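Local coordinates for protein ammonium transporter (PDB 6EU6) that probably binds ammonium in the membrane and signals its presence to an attached histidine kinase, as a sensor of the ammonium transporter family, at residues W12-A17 with F96-M101; H171-W176 with F368-G373. All blocks are in the same frame, centred on the assembly; numbering follows the deposited sequence.

In the fold
Both contacts join pairs of membrane helices that run roughly parallel within one chain, and they share no helix. Interaction 1 packs helix 2-34 against helix 93-114 and is wholly buried, with a second subunit of the trimer close by. Interaction 2 packs helix 167-185 against helix 353-385. It is partly buried, touches no other subunit, and has a bound detergent near Phe368. Their centres are 24 Å apart, and their nearest atoms about 11 Å. The chemistry differs accordingly. Interaction 1 is apolar, with small aliphatic groups against two phenylalanines. Interaction 2 adds a hydrogen bond from a serine to a backbone carbonyl and an edge-to-face aromatic pair.

Interaction 1 of 2, residues W12-A17 with F96-M101; sequences WVIMAA and FFFFQM
The axes of 12-17 and 96-101 approach to 8.8 Å and cross at 24° in a parallel sense, with Ala17 CA and Phe99 CA 4.7 Å apart. The methyl of Ala17 points at the partner helix and meets two phenylalanines. Its CB lies 3.7 Å from Phe98 CD2. It also touches Phe99 CA and sits at the edge of the Phe99 ring, near its plane. Phe99 has CG anti to its backbone N (chi1 -170°), beside the carbonyl carbon. The Val13 and Phe99 side chains cross at about a right angle, with Val13 CG1 3.8 Å from Phe99 CB. Farther out, Ala16 CB reaches Phe99 CE1 at 3.9 Å. This is helix packing in the membrane bundle of an ammonium transporter family protein, with alanines on one helix and large rings on the other. Ile14 reaches the contact through its end, where CD1 comes to 3.9 Å from Phe98 CD2. Phe98 also lies at the subunit interface: its ring makes an edge-to-face pair with Phe221 of the second subunit. Ile14 packs on Ile235 of that same subunit.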
loop_
_atom_site.group_PDB
_atom_site.type_symbol
_atom_site.label_atom_id
_atom_site.label_comp_id
_atom_site.label_asym_id
_atom_site.label_seq_id
_atom_site.Cartn_x
_atom_site.Cartn_y
_atom_site.Cartn_z
ATOM N N TRP A 12 5.723 -1.433 16.570
ATOM C CA TRP A 12 6.526 -0.931 15.459
ATOM C C TRP A 12 7.081 -2.107 14.631
ATOM O O TRP A 12 6.960 -2.133 13.389
ATOM C CB TRP A 12 7.620 -0.015 15.920
ATOM C CG TRP A 12 8.622 0.369 14.823
ATOM C CD1 TRP A 12 9.987 0.321 14.909
ATOM C CD2 TRP A 12 8.329 0.846 13.496
ATOM N NE1 TRP A 12 10.553 0.721 13.752
ATOM C CE2 TRP A 12 9.570 1.076 12.865
ATOM C CE3 TRP A 12 7.124 1.089 12.768
ATOM C CZ2 TRP A 12 9.668 1.532 11.531
ATOM C CZ3 TRP A 12 7.213 1.538 11.430
ATOM C CH2 TRP A 12 8.501 1.768 10.834
ATOM N N VAL A 13 7.639 -3.122 15.301
ATOM C CA VAL A 13 8.247 -4.224 14.584
ATOM C C VAL A 13 7.206 -4.900 13.708
ATOM O O VAL A 13 7.487 -5.283 12.583
ATOM C CB VAL A 13 8.969 -5.170 15.551
ATOM C CG1 VAL A 13 9.409 -6.443 14.866
ATOM C CG2 VAL A 13 10.201 -4.447 16.121
ATOM N N ILE A 14 5.992 -5.073 14.223
ATOM C CA ILE A 14 4.952 -5.781 13.459
ATOM C C ILE A 14 4.447 -4.910 12.306
ATOM O O ILE A 14 4.256 -5.391 11.180
ATOM C CB ILE A 14 3.829 -6.387 14.381
ATOM C CG1 ILE A 14 3.193 -7.577 13.762
ATOM C CG2 ILE A 14 2.750 -5.381 14.616
ATOM C CD1 ILE A 14 4.024 -8.823 13.701
ATOM N N MET A 15 4.321 -3.618 12.544
ATOM C CA MET A 15 3.956 -2.694 11.444
ATOM C C MET A 15 5.018 -2.718 10.317
ATOM O O MET A 15 4.703 -2.816 9.123
ATOM C CB MET A 15 3.760 -1.264 11.952
ATOM C CG MET A 15 2.314 -0.835 12.200
ATOM S SD MET A 15 1.273 -0.995 10.645
ATOM C CE MET A 15 2.221 -0.806 9.148
ATOM N N ALA A 16 6.276 -2.601 10.706
ATOM C CA ALA A 16 7.391 -2.691 9.767
ATOM C C ALA A 16 7.362 -3.993 9.043
ATOM O O ALA A 16 7.619 -4.032 7.849
ATOM C CB ALA A 16 8.706 -2.511 10.507
ATOM N N ALA A 17 7.054 -5.077 9.738
ATOM C CA ALA A 17 7.027 -6.350 9.082
ATOM C C ALA A 17 5.944 -6.394 7.978
ATOM O O ALA A 17 6.127 -6.971 6.883
ATOM C CB ALA A 17 6.823 -7.473 10.079
ATOM N N PHE A 96 9.139 -10.467 16.331
ATOM C CA PHE A 96 10.482 -10.695 15.815
ATOM C C PHE A 96 10.437 -11.813 14.797
ATOM O O PHE A 96 11.057 -11.745 13.747
ATOM C CB PHE A 96 11.405 -11.092 16.937
ATOM C CG PHE A 96 12.804 -11.313 16.496
ATOM C CD1 PHE A 96 13.684 -10.244 16.333
ATOM C CD2 PHE A 96 13.249 -12.585 16.218
ATOM C CE1 PHE A 96 15.008 -10.484 15.945
ATOM C CE2 PHE A 96 14.560 -12.833 15.803
ATOM C CZ PHE A 96 15.449 -11.781 15.690
ATOM N N PHE A 97 9.755 -12.902 15.136
ATOM C CA PHE A 97 9.686 -14.055 14.263
ATOM C C PHE A 97 9.075 -13.687 12.879
ATOM O O PHE A 97 9.625 -14.069 11.833
ATOM C CB PHE A 97 8.843 -15.129 14.910
ATOM C CG PHE A 97 8.936 -16.445 14.250
ATOM C CD1 PHE A 97 8.114 -16.780 13.212
ATOM C CD2 PHE A 97 9.801 -17.406 14.744
ATOM C CE1 PHE A 97 8.183 -18.016 12.600
ATOM C CE2 PHE A 97 9.836 -18.658 14.168
ATOM C CZ PHE A 97 9.045 -18.954 13.063
ATOM N N PHE A 98 7.998 -12.895 12.888
ATOM C CA PHE A 98 7.349 -12.591 11.643
ATOM C C PHE A 98 8.188 -11.623 10.819
ATOM O O PHE A 98 8.256 -11.756 9.590
ATOM C CB PHE A 98 5.942 -12.027 11.876
ATOM C CG PHE A 98 5.188 -11.779 10.593
ATOM C CD1 PHE A 98 5.019 -12.796 9.644
ATOM C CD2 PHE A 98 4.755 -10.516 10.268
ATOM C CE1 PHE A 98 4.412 -12.562 8.419
ATOM C CE2 PHE A 98 4.125 -10.275 9.045
ATOM C CZ PHE A 98 3.943 -11.298 8.129
ATOM N N PHE A 99 8.761 -10.642 11.501
ATOM C CA PHE A 99 9.734 -9.728 10.903
ATOM C C PHE A 99 10.863 -10.455 10.181
ATOM O O PHE A 99 11.133 -10.211 9.000
ATOM C CB PHE A 99 10.238 -8.765 11.952
ATOM C CG PHE A 99 11.081 -7.617 11.397
ATOM C CD1 PHE A 99 10.497 -6.529 10.792
ATOM C CD2 PHE A 99 12.445 -7.642 11.488
ATOM C CE1 PHE A 99 11.294 -5.447 10.295
ATOM C CE2 PHE A 99 13.230 -6.578 11.022
ATOM C CZ PHE A 99 12.648 -5.482 10.387
ATOM N N GLN A 100 11.417 -11.460 10.826
ATOM C CA GLN A 100 12.495 -12.174 10.202
ATOM C C GLN A 100 11.930 -13.080 9.103
ATOM O O GLN A 100 12.617 -13.327 8.156
ATOM C CB GLN A 100 13.281 -12.996 11.238
ATOM C CG GLN A 100 13.988 -12.172 12.319
ATOM C CD GLN A 100 15.069 -11.263 11.717
ATOM O OE1 GLN A 100 15.628 -11.564 10.696
ATOM N NE2 GLN A 100 15.304 -10.118 12.337
ATOM N N MET A 101 10.677 -13.577 9.210
ATOM C CA MET A 101 10.110 -14.352 8.126
ATOM C C MET A 101 10.004 -13.534 6.838
ATOM O O MET A 101 10.317 -14.018 5.756
ATOM C CB MET A 101 8.713 -14.913 8.513
ATOM C CG MET A 101 8.054 -15.746 7.436
ATOM S SD MET A 101 6.432 -16.362 8.006
ATOM C CE MET A 101 7.089 -17.630 9.072
#

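Interaction 2 of 2, residues H171-W176 with F368-G373; sequences HSIGGW and FSWSFG
Trp176 has CG anti to its carbonyl carbon (chi1 -58°), and Phe368 has CG anti to its backbone N (chi1 -179°); from the CG atoms so placed, the two rings extend to meet. The side chains cross at about a right angle. Phe368 CD1 sits over the centre of the indole, 3.6 Å from Trp176 CD2. The pair is T-shaped (edge-to-face), with the planes at 73° and the edge of Phe368 directed at the indole face. Phe368 CB makes a CH-pi contact over the five-membered ring of Trp176, 4.2 Å from its centroid. Trp176 CD1 packs on the backbone as well, 3.5 Å from Phe368 CA. An alanine in place of Trp176 would probably open a gap beside helix 353-385 and leave the edge of Phe368 without the aromatic face it packs against.

One turn on, Trp176 CB lies against Phe372 CB, and Phe372 CD1 approaches Trp176 O with the oxygen near the plane of the phenyl ring. Phe368 and Phe372 both also pack on Met179 of helix 167-185, so that helix covers more of them. Trp176 itself is backed by Ile323 and Val331 of helix 322-340.

The polar link is made by Ser371. Its OG donates to Ile173 O at 2.7 Å, in a bond that is bent at the carbonyl oxygen and close to the carbonyl plane. Ile173 CD1 packs beside it on Ser371 CB, 3.9 Å away.

Segments 171-176 and 368-373 run roughly parallel in this family's membrane domain. Ser371 is buried, and its bond to the main chain of 171-176 gives its hydroxyl a partner within otherwise largely apolar and aromatic packing.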
loop_
_atom_site.group_PDB
_atom_site.type_symbol
_atom_site.label_atom_id
_atom_site.label_comp_id
_atom_site.label_asym_id
_atom_site.label_seq_id
_atom_site.Cartn_x
_atom_site.Cartn_y
_atom_site.Cartn_z
ATOM N N HIS A 171 20.202 -9.210 0.767
ATOM C CA HIS A 171 20.238 -8.818 -0.592
ATOM C C HIS A 171 21.377 -9.498 -1.343
ATOM O O HIS A 171 21.173 -10.095 -2.375
ATOM C CB HIS A 171 20.294 -7.287 -0.592
ATOM C CG HIS A 171 18.977 -6.699 -0.165
ATOM N ND1 HIS A 171 17.829 -6.825 -0.911
ATOM C CD2 HIS A 171 18.637 -5.990 0.928
ATOM C CE1 HIS A 171 16.837 -6.220 -0.298
ATOM N NE2 HIS A 171 17.291 -5.743 0.842
ATOM N N SER A 172 22.608 -9.392 -0.859
ATOM C CA SER A 172 23.717 -10.109 -1.575
ATOM C C SER A 172 23.516 -11.599 -1.580
ATOM O O SER A 172 23.677 -12.278 -2.628
ATOM C CB SER A 172 25.092 -9.721 -1.055
ATOM O OG SER A 172 25.309 -8.355 -1.344
ATOM N N ILE A 173 23.101 -12.142 -0.453
ATOM C CA ILE A 173 22.843 -13.578 -0.411
ATOM C C ILE A 173 21.831 -14.013 -1.454
ATOM O O ILE A 173 22.050 -14.965 -2.202
ATOM C CB ILE A 173 22.372 -13.971 1.007
ATOM C CG1 ILE A 173 23.585 -13.921 1.965
ATOM C CG2 ILE A 173 21.723 -15.364 1.017
ATOM C CD1 ILE A 173 24.560 -15.118 1.863
ATOM N N GLY A 174 20.676 -13.344 -1.490
ATOM C CA GLY A 174 19.699 -13.633 -2.515
ATOM C C GLY A 174 20.190 -13.357 -3.927
ATOM O O GLY A 174 19.879 -14.125 -4.839
ATOM N N GLY A 175 20.986 -12.287 -4.106
ATOM C CA GLY A 175 21.446 -11.880 -5.421
ATOM C C GLY A 175 22.481 -12.895 -6.001
ATOM O O GLY A 175 22.438 -13.184 -7.184
ATOM N N TRP A 176 23.388 -13.417 -5.167
ATOM C CA TRP A 176 24.383 -14.416 -5.615
ATOM C C TRP A 176 23.739 -15.778 -5.916
ATOM O O TRP A 176 24.120 -16.478 -6.871
ATOM C CB TRP A 176 25.536 -14.562 -4.582
ATOM C CG TRP A 176 26.278 -13.297 -4.301
ATOM C CD1 TRP A 176 26.716 -12.873 -3.080
ATOM C CD2 TRP A 176 26.629 -12.254 -5.222
ATOM N NE1 TRP A 176 27.306 -11.661 -3.189
ATOM C CE2 TRP A 176 27.316 -11.267 -4.481
ATOM C CE3 TRP A 176 26.521 -12.090 -6.605
ATOM C CZ2 TRP A 176 27.797 -10.115 -5.049
ATOM C CZ3 TRP A 176 27.031 -10.945 -7.170
ATOM C CH2 TRP A 176 27.640 -9.973 -6.391
ATOM N N PHE A 368 29.384 -14.454 -0.782
ATOM C CA PHE A 368 29.507 -14.866 -2.170
ATOM C C PHE A 368 29.837 -16.309 -2.251
ATOM O O PHE A 368 29.205 -17.046 -2.983
ATOM C CB PHE A 368 30.529 -13.977 -2.941
ATOM C CG PHE A 368 30.668 -14.345 -4.361
ATOM C CD1 PHE A 368 29.837 -13.798 -5.315
ATOM C CD2 PHE A 368 31.587 -15.323 -4.758
ATOM C CE1 PHE A 368 29.913 -14.162 -6.644
ATOM C CE2 PHE A 368 31.668 -15.683 -6.097
ATOM C CZ PHE A 368 30.843 -15.105 -7.045
ATOM N N SER A 369 30.873 -16.743 -1.552
ATOM C CA SER A 369 31.334 -18.132 -1.733
ATOM C C SER A 369 30.268 -19.120 -1.326
ATOM O O SER A 369 30.095 -20.175 -1.979
ATOM C CB SER A 369 32.611 -18.407 -0.901
ATOM O OG SER A 369 33.648 -17.488 -1.278
ATOM N N TRP A 370 29.613 -18.836 -0.195
ATOM C CA TRP A 370 28.556 -19.693 0.291
ATOM C C TRP A 370 27.326 -19.738 -0.665
ATOM O O TRP A 370 26.890 -20.809 -1.058
ATOM C CB TRP A 370 28.164 -19.184 1.670
ATOM C CG TRP A 370 26.987 -19.908 2.392
ATOM C CD1 TRP A 370 25.720 -19.364 2.686
ATOM C CD2 TRP A 370 27.005 -21.193 2.986
ATOM N NE1 TRP A 370 24.966 -20.286 3.396
ATOM C CE2 TRP A 370 25.716 -21.423 3.565
ATOM C CE3 TRP A 370 27.946 -22.229 3.022
ATOM C CZ2 TRP A 370 25.401 -22.611 4.242
ATOM C CZ3 TRP A 370 27.617 -23.417 3.710
ATOM C CH2 TRP A 370 26.353 -23.594 4.297
ATOM N N SER A 371 26.757 -18.564 -1.004
ATOM C CA SER A 371 25.524 -18.502 -1.749
ATOM C C SER A 371 25.718 -18.765 -3.232
ATOM O O SER A 371 25.007 -19.590 -3.808
ATOM C CB SER A 371 24.742 -17.161 -1.448
ATOM O OG SER A 371 23.559 -17.150 -2.215
ATOM N N PHE A 372 26.713 -18.156 -3.875
ATOM C CA PHE A 372 26.986 -18.535 -5.261
ATOM C C PHE A 372 27.460 -19.998 -5.331
ATOM O O PHE A 372 27.026 -20.743 -6.173
ATOM C CB PHE A 372 28.019 -17.611 -5.837
ATOM C CG PHE A 372 28.261 -17.837 -7.269
ATOM C CD1 PHE A 372 27.332 -17.402 -8.223
ATOM C CD2 PHE A 372 29.430 -18.493 -7.690
ATOM C CE1 PHE A 372 27.512 -17.681 -9.559
ATOM C CE2 PHE A 372 29.622 -18.757 -9.033
ATOM C CZ PHE A 372 28.677 -18.325 -9.970
ATOM N N GLY A 373 28.394 -20.415 -4.486
ATOM C CA GLY A 373 28.891 -21.786 -4.592
ATOM C C GLY A 373 27.866 -22.875 -4.309
ATOM O O GLY A 373 27.719 -23.832 -5.072
#